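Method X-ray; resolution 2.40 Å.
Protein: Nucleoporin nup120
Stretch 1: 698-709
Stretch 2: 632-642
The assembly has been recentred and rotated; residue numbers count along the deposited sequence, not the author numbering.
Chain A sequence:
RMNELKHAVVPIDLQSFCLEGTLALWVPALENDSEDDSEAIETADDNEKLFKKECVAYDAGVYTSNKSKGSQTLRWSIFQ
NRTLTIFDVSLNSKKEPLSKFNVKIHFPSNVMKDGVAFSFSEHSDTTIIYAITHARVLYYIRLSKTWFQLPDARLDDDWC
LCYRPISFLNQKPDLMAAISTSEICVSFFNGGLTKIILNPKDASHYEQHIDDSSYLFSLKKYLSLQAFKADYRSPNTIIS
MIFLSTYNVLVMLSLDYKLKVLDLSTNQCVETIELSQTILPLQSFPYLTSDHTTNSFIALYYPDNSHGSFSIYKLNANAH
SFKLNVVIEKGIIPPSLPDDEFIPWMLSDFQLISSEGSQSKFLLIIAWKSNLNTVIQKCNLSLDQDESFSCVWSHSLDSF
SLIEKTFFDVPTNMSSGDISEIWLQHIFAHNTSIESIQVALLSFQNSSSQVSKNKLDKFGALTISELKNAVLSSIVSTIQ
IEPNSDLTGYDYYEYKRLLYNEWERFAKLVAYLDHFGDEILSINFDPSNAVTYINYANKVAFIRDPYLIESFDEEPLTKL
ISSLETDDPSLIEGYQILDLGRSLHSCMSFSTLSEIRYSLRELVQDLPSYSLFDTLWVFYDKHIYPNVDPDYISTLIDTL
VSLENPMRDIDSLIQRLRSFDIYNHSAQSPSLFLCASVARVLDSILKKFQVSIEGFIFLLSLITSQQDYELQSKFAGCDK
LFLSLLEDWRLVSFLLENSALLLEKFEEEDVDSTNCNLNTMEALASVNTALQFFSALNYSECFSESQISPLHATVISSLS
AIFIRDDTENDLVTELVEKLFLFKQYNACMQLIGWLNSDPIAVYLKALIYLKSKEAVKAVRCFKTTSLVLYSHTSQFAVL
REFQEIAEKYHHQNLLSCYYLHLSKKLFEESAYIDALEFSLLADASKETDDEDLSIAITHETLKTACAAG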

# COMPACT_ATOMS: atom_id res chain seq x y z
N PHE A 698 -10.26 -0.02 23.84
CA PHE A 698 -11.56 -0.65 24.10
C PHE A 698 -11.76 -0.85 25.60
O PHE A 698 -12.84 -0.60 26.15
CB PHE A 698 -11.70 -2.01 23.41
CG PHE A 698 -11.63 -1.97 21.91
CD1 PHE A 698 -11.64 -0.78 21.21
CD2 PHE A 698 -11.60 -3.17 21.19
CE1 PHE A 698 -11.57 -0.77 19.82
CE2 PHE A 698 -11.55 -3.17 19.81
CZ PHE A 698 -11.53 -1.97 19.12
N LEU A 699 -10.69 -1.30 26.26
CA LEU A 699 -10.71 -1.59 27.68
C LEU A 699 -10.95 -0.32 28.51
O LEU A 699 -11.85 -0.29 29.35
CB LEU A 699 -9.40 -2.26 28.08
CG LEU A 699 -9.38 -3.23 29.27
CD1 LEU A 699 -10.40 -4.34 29.09
CD2 LEU A 699 -7.98 -3.79 29.41
N LEU A 700 -10.17 0.72 28.24
CA LEU A 700 -10.33 2.02 28.89
C LEU A 700 -11.72 2.60 28.70
O LEU A 700 -12.33 3.12 29.64
CB LEU A 700 -9.25 2.99 28.41
CG LEU A 700 -7.98 3.17 29.26
CD1 LEU A 700 -7.75 2.04 30.26
CD2 LEU A 700 -6.75 3.38 28.39
N SER A 701 -12.24 2.49 27.47
CA SER A 701 -13.59 2.93 27.14
C SER A 701 -14.68 2.17 27.91
O SER A 701 -15.71 2.75 28.26
CB SER A 701 -13.82 2.80 25.63
OG SER A 701 -15.20 2.90 25.32
N LEU A 702 -14.47 0.88 28.12
CA LEU A 702 -15.42 0.06 28.89
C LEU A 702 -15.45 0.51 30.35
O LEU A 702 -16.51 0.77 30.91
CB LEU A 702 -15.04 -1.42 28.79
CG LEU A 702 -16.05 -2.46 29.30
CD1 LEU A 702 -15.90 -3.76 28.52
CD2 LEU A 702 -15.93 -2.73 30.79
N ILE A 703 -14.26 0.59 30.95
CA ILE A 703 -14.05 0.93 32.34
C ILE A 703 -14.69 2.27 32.73
O ILE A 703 -15.42 2.34 33.72
CB ILE A 703 -12.53 0.98 32.65
CG1 ILE A 703 -11.92 -0.42 32.60
CG2 ILE A 703 -12.25 1.66 33.99
CD1 ILE A 703 -10.41 -0.42 32.53
N THR A 704 -14.44 3.31 31.93
CA THR A 704 -14.88 4.66 32.27
C THR A 704 -16.37 4.88 31.99
O THR A 704 -16.89 5.97 32.21
CB THR A 704 -14.05 5.75 31.55
OG1 THR A 704 -14.20 5.63 30.13
CG2 THR A 704 -12.56 5.63 31.93
N SER A 705 -17.05 3.84 31.52
CA SER A 705 -18.49 3.90 31.29
C SER A 705 -19.25 3.06 32.33
O SER A 705 -20.48 2.98 32.30
CB SER A 705 -18.83 3.41 29.89
OG SER A 705 -18.05 4.09 28.92
N GLN A 706 -18.50 2.43 33.23
CA GLN A 706 -19.10 1.58 34.27
C GLN A 706 -19.53 2.36 35.50
O GLN A 706 -18.79 3.20 36.01
CB GLN A 706 -18.11 0.50 34.68
CG GLN A 706 -18.51 -0.90 34.28
CD GLN A 706 -19.14 -0.99 32.91
OE1 GLN A 706 -18.50 -0.73 31.89
NE2 GLN A 706 -20.40 -1.37 32.87
N GLN A 707 -20.73 2.06 35.98
CA GLN A 707 -21.20 2.59 37.26
C GLN A 707 -20.73 1.69 38.41
O GLN A 707 -21.54 1.08 39.11
CB GLN A 707 -22.73 2.75 37.27
CG GLN A 707 -23.27 3.66 36.18
CD GLN A 707 -22.68 5.07 36.22
OE1 GLN A 707 -22.95 5.85 37.13
NE2 GLN A 707 -21.87 5.39 35.21
N ASP A 708 -19.42 1.60 38.56
CA ASP A 708 -18.81 0.85 39.66
C ASP A 708 -17.71 1.72 40.21
O ASP A 708 -16.70 1.95 39.54
CB ASP A 708 -18.24 -0.49 39.18
CG ASP A 708 -17.56 -1.28 40.29
OD1 ASP A 708 -16.45 -0.90 40.73
OD2 ASP A 708 -18.14 -2.30 40.71
N TYR A 709 -17.92 2.21 41.43
CA TYR A 709 -17.04 3.20 42.03
C TYR A 709 -15.60 2.71 42.19
O TYR A 709 -14.67 3.43 41.86
CB TYR A 709 -17.59 3.73 43.37
CG TYR A 709 -16.77 4.88 43.91
CD1 TYR A 709 -17.07 6.20 43.56
CD2 TYR A 709 -15.66 4.65 44.73
CE1 TYR A 709 -16.30 7.25 44.03
CE2 TYR A 709 -14.88 5.69 45.20
CZ TYR A 709 -15.20 6.99 44.85
OH TYR A 709 -14.43 8.04 45.32
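Stretch 2 (632-642) YISTLIDTLVS

What forms the apolar centre of the contact? Leu636 points toward stretch 1 and meets two leucines one helical turn apart: its CD2 lies 3.9 Å from CD1 of Leu699 and 3.9 Å from CD1 of Leu702. Further along stretch 2, CD1 of Leu640 packs 3.8 Å from CD1 of Ile703, while CG2 of Ile633 lies 4.3 Å from CD2 of Leu702.

How do the two backbones run? Stretch 2 enters as a helix, in which the amides from Leu636 to Val641 each bond the carbonyl four residues back, and it crosses helix 698-703 almost at a right angle, at -92°. The axes come no closer than 11.2 Å, leaving the gap to be filled by leucine and isoleucine side chains. The nearest CA atoms are those of Ile703 and Ile637, 7.4 Å apart.

What continues the contact once the first helix ends? A type I turn from Ile703 to Gln706 redirects the chain, yet Gln706 still points toward stretch 2, its CG 3.3 Å from CD1 of Ile637.

Where does the polar edge lie? Asp708, the N-cap of the next helix, brings OD2 to 4.1 Å from CG2 of Ile637 and OD1 to 4.1 Å from CG2 of Val641. These are carboxylate-to-methyl contacts, and no hydrogen bond joins the two stretches; packing dominates.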

# COMPACT_ATOMS: atom_id res chain seq x y z
N TYR A 632 -19.96 -10.82 30.18
CA TYR A 632 -18.55 -10.60 29.85
C TYR A 632 -18.05 -9.23 30.32
O TYR A 632 -16.88 -9.08 30.69
CB TYR A 632 -18.30 -10.80 28.35
CG TYR A 632 -16.84 -10.75 27.98
CD1 TYR A 632 -15.98 -11.80 28.31
CD2 TYR A 632 -16.31 -9.64 27.31
CE1 TYR A 632 -14.63 -11.75 27.98
CE2 TYR A 632 -14.96 -9.59 26.97
CZ TYR A 632 -14.14 -10.64 27.31
OH TYR A 632 -12.81 -10.58 26.97
N ILE A 633 -18.94 -8.24 30.32
CA ILE A 633 -18.64 -6.93 30.90
C ILE A 633 -18.39 -7.09 32.41
O ILE A 633 -17.37 -6.63 32.94
CB ILE A 633 -19.80 -5.94 30.63
CG1 ILE A 633 -19.82 -5.53 29.15
CG2 ILE A 633 -19.70 -4.70 31.52
CD1 ILE A 633 -21.07 -4.79 28.72
N SER A 634 -19.33 -7.77 33.07
CA SER A 634 -19.26 -8.03 34.50
C SER A 634 -17.99 -8.82 34.85
O SER A 634 -17.31 -8.50 35.83
CB SER A 634 -20.51 -8.80 34.93
OG SER A 634 -20.43 -9.15 36.30
N THR A 635 -17.66 -9.81 34.03
CA THR A 635 -16.43 -10.58 34.19
C THR A 635 -15.18 -9.70 34.17
O THR A 635 -14.31 -9.85 35.02
CB THR A 635 -16.31 -11.66 33.11
OG1 THR A 635 -17.42 -12.55 33.22
CG2 THR A 635 -15.01 -12.45 33.25
N LEU A 636 -15.10 -8.78 33.21
CA LEU A 636 -13.97 -7.86 33.12
C LEU A 636 -13.90 -6.92 34.30
O LEU A 636 -12.81 -6.72 34.88
CB LEU A 636 -14.02 -7.06 31.82
CG LEU A 636 -13.18 -7.56 30.65
CD1 LEU A 636 -13.41 -9.03 30.33
CD2 LEU A 636 -13.51 -6.70 29.43
N ILE A 637 -15.04 -6.33 34.66
CA ILE A 637 -15.12 -5.45 35.83
C ILE A 637 -14.52 -6.16 37.04
O ILE A 637 -13.57 -5.66 37.66
CB ILE A 637 -16.57 -5.05 36.16
CG1 ILE A 637 -17.14 -4.13 35.08
CG2 ILE A 637 -16.64 -4.37 37.53
CD1 ILE A 637 -18.65 -4.05 35.09
N ASP A 638 -15.07 -7.33 37.36
CA ASP A 638 -14.72 -8.04 38.58
C ASP A 638 -13.26 -8.48 38.62
O ASP A 638 -12.61 -8.32 39.66
CB ASP A 638 -15.69 -9.19 38.85
CG ASP A 638 -17.01 -8.71 39.45
OD1 ASP A 638 -17.00 -7.69 40.18
OD2 ASP A 638 -18.05 -9.34 39.19
N THR A 639 -12.73 -8.98 37.50
CA THR A 639 -11.32 -9.38 37.48
C THR A 639 -10.39 -8.17 37.51
O THR A 639 -9.26 -8.29 37.99
CB THR A 639 -10.92 -10.38 36.35
OG1 THR A 639 -9.97 -9.80 35.45
CG2 THR A 639 -12.12 -10.89 35.59
N LEU A 640 -10.86 -7.02 37.03
CA LEU A 640 -10.05 -5.79 37.11
C LEU A 640 -9.99 -5.22 38.52
O LEU A 640 -8.94 -4.74 38.96
CB LEU A 640 -10.55 -4.74 36.12
CG LEU A 640 -10.13 -4.92 34.66
CD1 LEU A 640 -10.95 -3.98 33.78
CD2 LEU A 640 -8.63 -4.73 34.45
N VAL A 641 -11.11 -5.28 39.24
CA VAL A 641 -11.19 -4.83 40.63
C VAL A 641 -10.30 -5.67 41.56
O VAL A 641 -9.78 -5.17 42.55
CB VAL A 641 -12.65 -4.83 41.13
CG1 VAL A 641 -12.74 -4.71 42.64
CG2 VAL A 641 -13.42 -3.70 40.46
N SER A 642 -10.12 -6.95 41.21
CA SER A 642 -9.35 -7.87 42.05
C SER A 642 -7.85 -7.60 42.00
O SER A 642 -7.09 -8.17 42.76
CB SER A 642 -9.61 -9.31 41.61
OG SER A 642 -8.64 -9.72 40.66